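Local atomic coordinates of PfkB (Polaromonas sp. JS666, PDB entry 4DU5), a protein that probably phosphorylates a sugar or a related small carbohydrate with phosphate from a nucleotide such as ATP, as a member of the pfkB family of carbohydrate kinases. Residues Lys55-Ala60 with Ala92-Glu97; Ile66-Leu71 with Gly290-Leu295. All coordinates share one frame; numbering follows the deposited sequence.

Contact 1. Residues Lys55-Ala60 with Ala92-Glu97; sequences KRTAGA and AAMAAE
Thr57, near the end of strand 52-58, and Ala93, in the last turn of helix 85-95, bring the two backbones nearest, their CA atoms 7.9 Å apart. No hydrogen bond joins the segments at that spacing, and side chains fill the gap. Thr57 points its CB at the helix, and its OG1 stands beside its own backbone N, anti to the carbonyl carbon (chi1 -87°). OG1 meets the methyl CE of Met94, a selenomethionine, at 3.5 Å, and Thr57 CG2 approaches the same CE at 3.9 Å, so one methyl lies against both branches of the threonine. Met94 gets there by curling: bends at chi2 (55°) and chi3 (50°) fold the chain beyond CG back toward the strand. Ala93 CB adds a looser contact, 4.3 Å from Thr57 OG1. Only 90 Å² is buried in all, a small van der Waals contact of a hydroxyl and methyl groups. Strand 52-58 edges the small four-stranded sheet, in ribokinase-like relatives the lid over the substrate site and probably so here; the contact joins it to helix 85-95 of the alpha/beta domain. Helix 60-70 backs the contact through Thr62 and Ile66, while strand 36-41 pairs with Arg56 and Ala58.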
ATOM      1  N   LYS A  55      -1.893  -6.829  11.928  1.00 38.55           N
ATOM      2  CA  LYS A  55      -1.969  -7.673  10.732  1.00 37.90           C
ATOM      3  C   LYS A  55      -3.062  -8.764  10.764  1.00 37.07           C
ATOM      4  O   LYS A  55      -3.115  -9.605  11.675  1.00 36.68           O
ATOM      5  CB  LYS A  55      -0.613  -8.364  10.459  1.00 38.20           C
ATOM      6  CG  LYS A  55       0.368  -7.568   9.634  1.00 38.66           C
ATOM      7  CD  LYS A  55       0.968  -8.411   8.508  1.00 41.57           C
ATOM      8  CE  LYS A  55       2.392  -8.929   8.777  1.00 41.81           C
ATOM      9  NZ  LYS A  55       2.338 -10.079   9.712  1.00 44.67           N
ATOM     10  N   ARG A  56      -3.904  -8.770   9.737  1.00 35.74           N
ATOM     11  CA  ARG A  56      -4.802  -9.898   9.504  1.00 34.68           C
ATOM     12  C   ARG A  56      -4.948 -10.171   7.998  1.00 33.71           C
ATOM     13  O   ARG A  56      -4.334  -9.513   7.166  1.00 32.95           O
ATOM     14  CB  ARG A  56      -6.173  -9.681  10.204  1.00 34.18           C
ATOM     15  N   THR A  57      -5.774 -11.158   7.682  1.00 33.24           N
ATOM     16  CA  THR A  57      -6.131 -11.560   6.331  1.00 32.51           C
ATOM     17  C   THR A  57      -7.511 -11.000   5.972  1.00 31.78           C
ATOM     18  O   THR A  57      -8.357 -10.827   6.846  1.00 31.39           O
ATOM     19  CB  THR A  57      -6.162 -13.095   6.295  1.00 32.92           C
ATOM     20  OG1 THR A  57      -4.842 -13.568   6.012  1.00 33.87           O
ATOM     21  CG2 THR A  57      -7.202 -13.683   5.274  1.00 33.68           C
ATOM     22  N   ALA A  58      -7.729 -10.750   4.699  1.00 30.79           N
ATOM     23  CA  ALA A  58      -9.017 -10.376   4.195  1.00 30.24           C
ATOM     24  C   ALA A  58      -9.280 -11.115   2.917  1.00 30.11           C
ATOM     25  O   ALA A  58      -8.400 -11.507   2.280  1.00 30.87           O
ATOM     26  CB  ALA A  58      -9.063  -8.899   3.943  1.00 29.98           C
ATOM     27  N   GLY A  59     -10.519 -11.279   2.543  1.00 30.00           N
ATOM     28  CA  GLY A  59     -10.895 -11.742   1.244  1.00 30.00           C
ATOM     29  C   GLY A  59     -11.852 -12.867   1.300  1.00 30.00           C
ATOM     30  O   GLY A  59     -11.554 -13.888   1.843  1.00 30.00           O
ATOM     31  N   ALA A  60     -12.959 -12.713   0.614  1.00 27.95           N
ATOM     32  CA  ALA A  60     -14.144 -13.496   0.808  1.00 27.19           C
ATOM     33  C   ALA A  60     -13.965 -14.956   0.542  1.00 26.93           C
ATOM     34  O   ALA A  60     -14.423 -15.796   1.253  1.00 26.56           O
ATOM     35  CB  ALA A  60     -15.213 -12.964  -0.102  1.00 27.19           C
ATOM     36  N   ALA A  92       1.936 -17.502   3.534  1.00 31.38           N
ATOM     37  CA  ALA A  92       2.243 -18.235   4.758  1.00 31.96           C
ATOM     38  C   ALA A  92       1.076 -18.356   5.742  1.00 32.88           C
ATOM     39  O   ALA A  92       0.983 -19.363   6.460  1.00 33.92           O
ATOM     40  CB  ALA A  92       3.461 -17.629   5.457  1.00 31.28           C
ATOM     41  N   ALA A  93       0.202 -17.349   5.820  1.00 33.15           N
ATOM     42  CA  ALA A  93      -0.931 -17.434   6.757  1.00 33.29           C
ATOM     43  C   ALA A  93      -2.009 -18.339   6.194  1.00 33.67           C
ATOM     44  O   ALA A  93      -2.703 -19.015   6.928  1.00 33.92           O
ATOM     45  CB  ALA A  93      -1.487 -16.074   7.091  1.00 32.73           C
HETATM   46  N   MSE A  94      -2.119 -18.369   4.877  1.00 34.60           N
HETATM   47  CA  MSE A  94      -3.024 -19.285   4.196  1.00 35.66           C
HETATM   48  C   MSE A  94      -2.573 -20.751   4.262  1.00 35.60           C
HETATM   49  O   MSE A  94      -3.414 -21.636   4.342  1.00 36.25           O
HETATM   50  CB  MSE A  94      -3.189 -18.855   2.750  1.00 35.84           C
HETATM   51  CG  MSE A  94      -4.593 -18.846   2.309  1.00 39.68           C
HETATM   52 SE   MSE A  94      -5.760 -17.764   3.445  1.00 50.26          SE
HETATM   53  CE  MSE A  94      -4.739 -16.083   3.519  1.00 46.68           C
ATOM     54  N   ALA A  95      -1.261 -20.995   4.236  1.00 35.14           N
ATOM     55  CA  ALA A  95      -0.678 -22.338   4.337  1.00 34.72           C
ATOM     56  C   ALA A  95      -0.629 -22.887   5.748  1.00 34.51           C
ATOM     57  O   ALA A  95      -0.637 -24.098   5.919  1.00 34.48           O
ATOM     58  CB  ALA A  95       0.734 -22.365   3.752  1.00 35.02           C
ATOM     59  N   ALA A  96      -0.543 -22.017   6.751  1.00 34.14           N
ATOM     60  CA  ALA A  96      -0.496 -22.473   8.139  1.00 34.49           C
ATOM     61  C   ALA A  96      -1.895 -22.869   8.565  1.00 35.21           C
ATOM     62  O   ALA A  96      -2.133 -23.273   9.711  1.00 36.15           O
ATOM     63  CB  ALA A  96       0.046 -21.385   9.059  1.00 34.17           C
ATOM     64  N   GLU A  97      -2.842 -22.721   7.651  1.00 35.41           N
ATOM     65  CA  GLU A  97      -4.204 -23.147   7.919  1.00 35.52           C
ATOM     66  C   GLU A  97      -4.479 -24.515   7.319  1.00 34.92           C
ATOM     67  O   GLU A  97      -5.546 -25.068   7.529  1.00 35.63           O
ATOM     68  CB  GLU A  97      -5.241 -22.107   7.421  1.00 35.62           C
ATOM     69  CG  GLU A  97      -5.419 -20.858   8.321  1.00 36.13           C
ATOM     70  CD  GLU A  97      -6.050 -21.152   9.693  1.00 38.97           C
ATOM     71  OE1 GLU A  97      -6.291 -20.188  10.448  1.00 40.04           O
ATOM     72  OE2 GLU A  97      -6.316 -22.330  10.037  1.00 40.93           O
TER

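Contact 2. Residues Ile66-Leu71 with Gly290-Leu295; sequences IGLARL and GVISAL
Leu68 and Leu71, one helical turn apart, meet Ile292 and Ser293 on helix 283-296. The Leu68 branch in touch is CD2, 3.9 Å from Ile292 CG2 and 4.1 Å from Ser293 CB. Because chi2 of Leu68 is extended toward CD1 (-179°), CD2 is the branch that leaves the line of the chain, and it turns toward the second helix. Leu71 reaches Ser293 through CD1, which lies 3.8 Å from Ser293 CB and also against OG. The CA atoms of Leu68 and Ser293 are 6.4 Å apart, a close approach consistent with the small serine side chain at that point. No hydrogen bond crosses the segments, and the 176 Å² buried between them is van der Waals packing that includes one apolar pair, Leu68 with Ile292.

Both helices belong to the alpha/beta core of the ribokinase-like fold, where helices pack around a central, mostly parallel sheet. Helix 283-296 begins in the family's Gly-Ala-Gly-Asp motif, which in relatives forms the anion hole and supplies the catalytic aspartate; the present contact lies further along that helix. Ile292 reaches the sheet itself, touching His155 and His157 on strand 153-159, while Ile311 of helix 301-316 packs on Leu71.

Further out, the serine hydroxyl is held by partners outside the two segments. With chi1 at 65°, OG sits between the backbone N and the carbonyl carbon and bonds Val289 O, one turn back in the helix; Arg307 NH1 of helix 301-316 is its second partner. These bonds satisfy a polar atom that is buried beside a leucine methyl.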
ATOM      1  N   ILE A  66     -10.421 -20.804   4.834  1.00 20.78           N
ATOM      2  CA  ILE A  66      -9.944 -20.993   6.217  1.00 21.24           C
ATOM      3  C   ILE A  66     -10.920 -21.753   7.158  1.00 21.53           C
ATOM      4  O   ILE A  66     -10.505 -22.518   8.012  1.00 21.48           O
ATOM      5  CB  ILE A  66      -9.677 -19.612   6.873  1.00 21.31           C
ATOM      6  CG1 ILE A  66      -8.638 -18.787   6.100  1.00 20.10           C
ATOM      7  CG2 ILE A  66      -9.341 -19.755   8.361  1.00 21.92           C
ATOM      8  CD1 ILE A  66      -8.183 -17.511   6.870  1.00 17.57           C
ATOM      9  N   GLY A  67     -12.209 -21.491   7.029  1.00 21.73           N
ATOM     10  CA  GLY A  67     -13.220 -22.212   7.797  1.00 22.56           C
ATOM     11  C   GLY A  67     -13.375 -23.665   7.390  1.00 23.00           C
ATOM     12  O   GLY A  67     -13.278 -24.549   8.232  1.00 23.63           O
ATOM     13  N   LEU A  68     -13.626 -23.911   6.106  1.00 23.13           N
ATOM     14  CA  LEU A  68     -13.575 -25.254   5.560  1.00 23.52           C
ATOM     15  C   LEU A  68     -12.311 -26.013   5.898  1.00 23.93           C
ATOM     16  O   LEU A  68     -12.388 -27.216   6.108  1.00 24.95           O
ATOM     17  CB  LEU A  68     -13.687 -25.255   4.046  1.00 23.38           C
ATOM     18  CG  LEU A  68     -14.857 -24.634   3.321  1.00 24.81           C
ATOM     19  CD1 LEU A  68     -14.650 -24.837   1.816  1.00 25.69           C
ATOM     20  CD2 LEU A  68     -16.188 -25.229   3.777  1.00 26.01           C
ATOM     21  N   ALA A  69     -11.148 -25.357   5.902  1.00 23.93           N
ATOM     22  CA  ALA A  69      -9.902 -26.045   6.259  1.00 24.22           C
ATOM     23  C   ALA A  69      -9.827 -26.366   7.768  1.00 24.80           C
ATOM     24  O   ALA A  69      -9.338 -27.438   8.175  1.00 25.16           O
ATOM     25  CB  ALA A  69      -8.703 -25.270   5.814  1.00 23.37           C
ATOM     26  N   ARG A  70     -10.313 -25.448   8.596  1.00 25.07           N
ATOM     27  CA  ARG A  70     -10.393 -25.709  10.040  1.00 25.54           C
ATOM     28  C   ARG A  70     -11.417 -26.792  10.385  1.00 25.02           C
ATOM     29  O   ARG A  70     -11.353 -27.383  11.449  1.00 25.56           O
ATOM     30  CB  ARG A  70     -10.695 -24.437  10.843  1.00 25.39           C
ATOM     31  CG  ARG A  70      -9.582 -23.408  10.787  1.00 26.08           C
ATOM     32  CD  ARG A  70     -10.055 -22.105  11.378  1.00 25.32           C
ATOM     33  NE  ARG A  70      -8.969 -21.151  11.498  1.00 26.74           N
ATOM     34  CZ  ARG A  70      -9.082 -19.969  12.109  1.00 29.92           C
ATOM     35  NH1 ARG A  70     -10.241 -19.595  12.654  1.00 30.67           N
ATOM     36  NH2 ARG A  70      -8.038 -19.145  12.175  1.00 30.71           N
ATOM     37  N   LEU A  71     -12.367 -27.032   9.504  1.00 24.36           N
ATOM     38  CA  LEU A  71     -13.327 -28.091   9.756  1.00 24.24           C
ATOM     39  C   LEU A  71     -12.799 -29.450   9.296  1.00 24.36           C
ATOM     40  O   LEU A  71     -13.497 -30.432   9.397  1.00 24.89           O
ATOM     41  CB  LEU A  71     -14.714 -27.779   9.138  1.00 23.60           C
ATOM     42  CG  LEU A  71     -15.565 -26.683   9.807  1.00 20.97           C
ATOM     43  CD1 LEU A  71     -16.934 -26.644   9.238  1.00 16.87           C
ATOM     44  CD2 LEU A  71     -15.636 -26.873  11.301  1.00 20.00           C
ATOM     45  N   GLY A 290     -20.470 -23.356   6.886  1.00 23.01           N
ATOM     46  CA  GLY A 290     -21.388 -24.315   7.495  1.00 24.03           C
ATOM     47  C   GLY A 290     -22.137 -25.204   6.519  1.00 25.05           C
ATOM     48  O   GLY A 290     -22.126 -26.442   6.668  1.00 25.10           O
ATOM     49  N   VAL A 291     -22.776 -24.609   5.503  1.00 25.54           N
ATOM     50  CA  VAL A 291     -23.650 -25.440   4.686  1.00 26.49           C
ATOM     51  C   VAL A 291     -22.895 -26.240   3.681  1.00 26.12           C
ATOM     52  O   VAL A 291     -23.317 -27.350   3.354  1.00 26.54           O
ATOM     53  CB  VAL A 291     -24.912 -24.704   4.110  1.00 26.97           C
ATOM     54  CG1 VAL A 291     -24.930 -23.289   4.594  1.00 28.25           C
ATOM     55  CG2 VAL A 291     -24.999 -24.775   2.587  1.00 27.49           C
ATOM     56  N   ILE A 292     -21.755 -25.708   3.233  1.00 26.06           N
ATOM     57  CA  ILE A 292     -20.887 -26.404   2.276  1.00 25.45           C
ATOM     58  C   ILE A 292     -20.220 -27.618   2.931  1.00 25.23           C
ATOM     59  O   ILE A 292     -20.258 -28.738   2.393  1.00 24.64           O
ATOM     60  CB  ILE A 292     -19.850 -25.435   1.655  1.00 26.53           C
ATOM     61  CG1 ILE A 292     -20.565 -24.434   0.727  1.00 25.45           C
ATOM     62  CG2 ILE A 292     -18.668 -26.184   0.922  1.00 24.92           C
ATOM     63  CD1 ILE A 292     -19.601 -23.590  -0.055  1.00 24.07           C
ATOM     64  N   SER A 293     -19.662 -27.423   4.113  1.00 24.72           N
ATOM     65  CA  SER A 293     -19.008 -28.539   4.759  1.00 25.04           C
ATOM     66  C   SER A 293     -19.988 -29.660   5.126  1.00 25.29           C
ATOM     67  O   SER A 293     -19.668 -30.826   4.968  1.00 25.16           O
ATOM     68  CB  SER A 293     -18.183 -28.084   5.958  1.00 24.74           C
ATOM     69  OG  SER A 293     -19.021 -27.545   6.958  1.00 25.76           O
ATOM     70  N   ALA A 294     -21.179 -29.332   5.611  1.00 26.02           N
ATOM     71  CA  ALA A 294     -22.115 -30.401   5.986  1.00 26.33           C
ATOM     72  C   ALA A 294     -22.525 -31.285   4.781  1.00 26.96           C
ATOM     73  O   ALA A 294     -22.487 -32.521   4.865  1.00 27.00           O
ATOM     74  CB  ALA A 294     -23.321 -29.835   6.699  1.00 25.47           C
ATOM     75  N   LEU A 295     -22.887 -30.656   3.660  1.00 27.73           N
ATOM     76  CA  LEU A 295     -23.334 -31.382   2.468  1.00 28.35           C
ATOM     77  C   LEU A 295     -22.206 -32.254   1.907  1.00 29.13           C
ATOM     78  O   LEU A 295     -22.428 -33.331   1.362  1.00 29.78           O
ATOM     79  CB  LEU A 295     -23.779 -30.386   1.405  1.00 28.47           C
ATOM     80  CG  LEU A 295     -25.191 -29.857   1.118  1.00 28.51           C
ATOM     81  CD1 LEU A 295     -26.225 -30.290   2.121  1.00 27.88           C
ATOM     82  CD2 LEU A 295     -25.114 -28.331   1.039  1.00 28.40           C
TER

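Helix 60-70 ties the two sites together: it follows strand 52-58 of contact 1 directly and supplies Leu68 to contact 2, with Leu71 just past its end. The centres of the two contacts lie about 16 Å apart. Contact 1 is partly buried, beside the smaller sheet, where Lys55 NZ hydrogen-bonds Glu48 O and Ala50 O of the second subunit. All four touching residues of contact 2 are buried in the alpha/beta core, and no other chain touches its segments. Both contacts set a hydroxyl-bearing residue against methyl groups, but contact 2 buries about twice the area. Between them the chemistry turns ionic: Glu97 OE1 and Arg70 NH2 form a salt bridge at 2.7 Å.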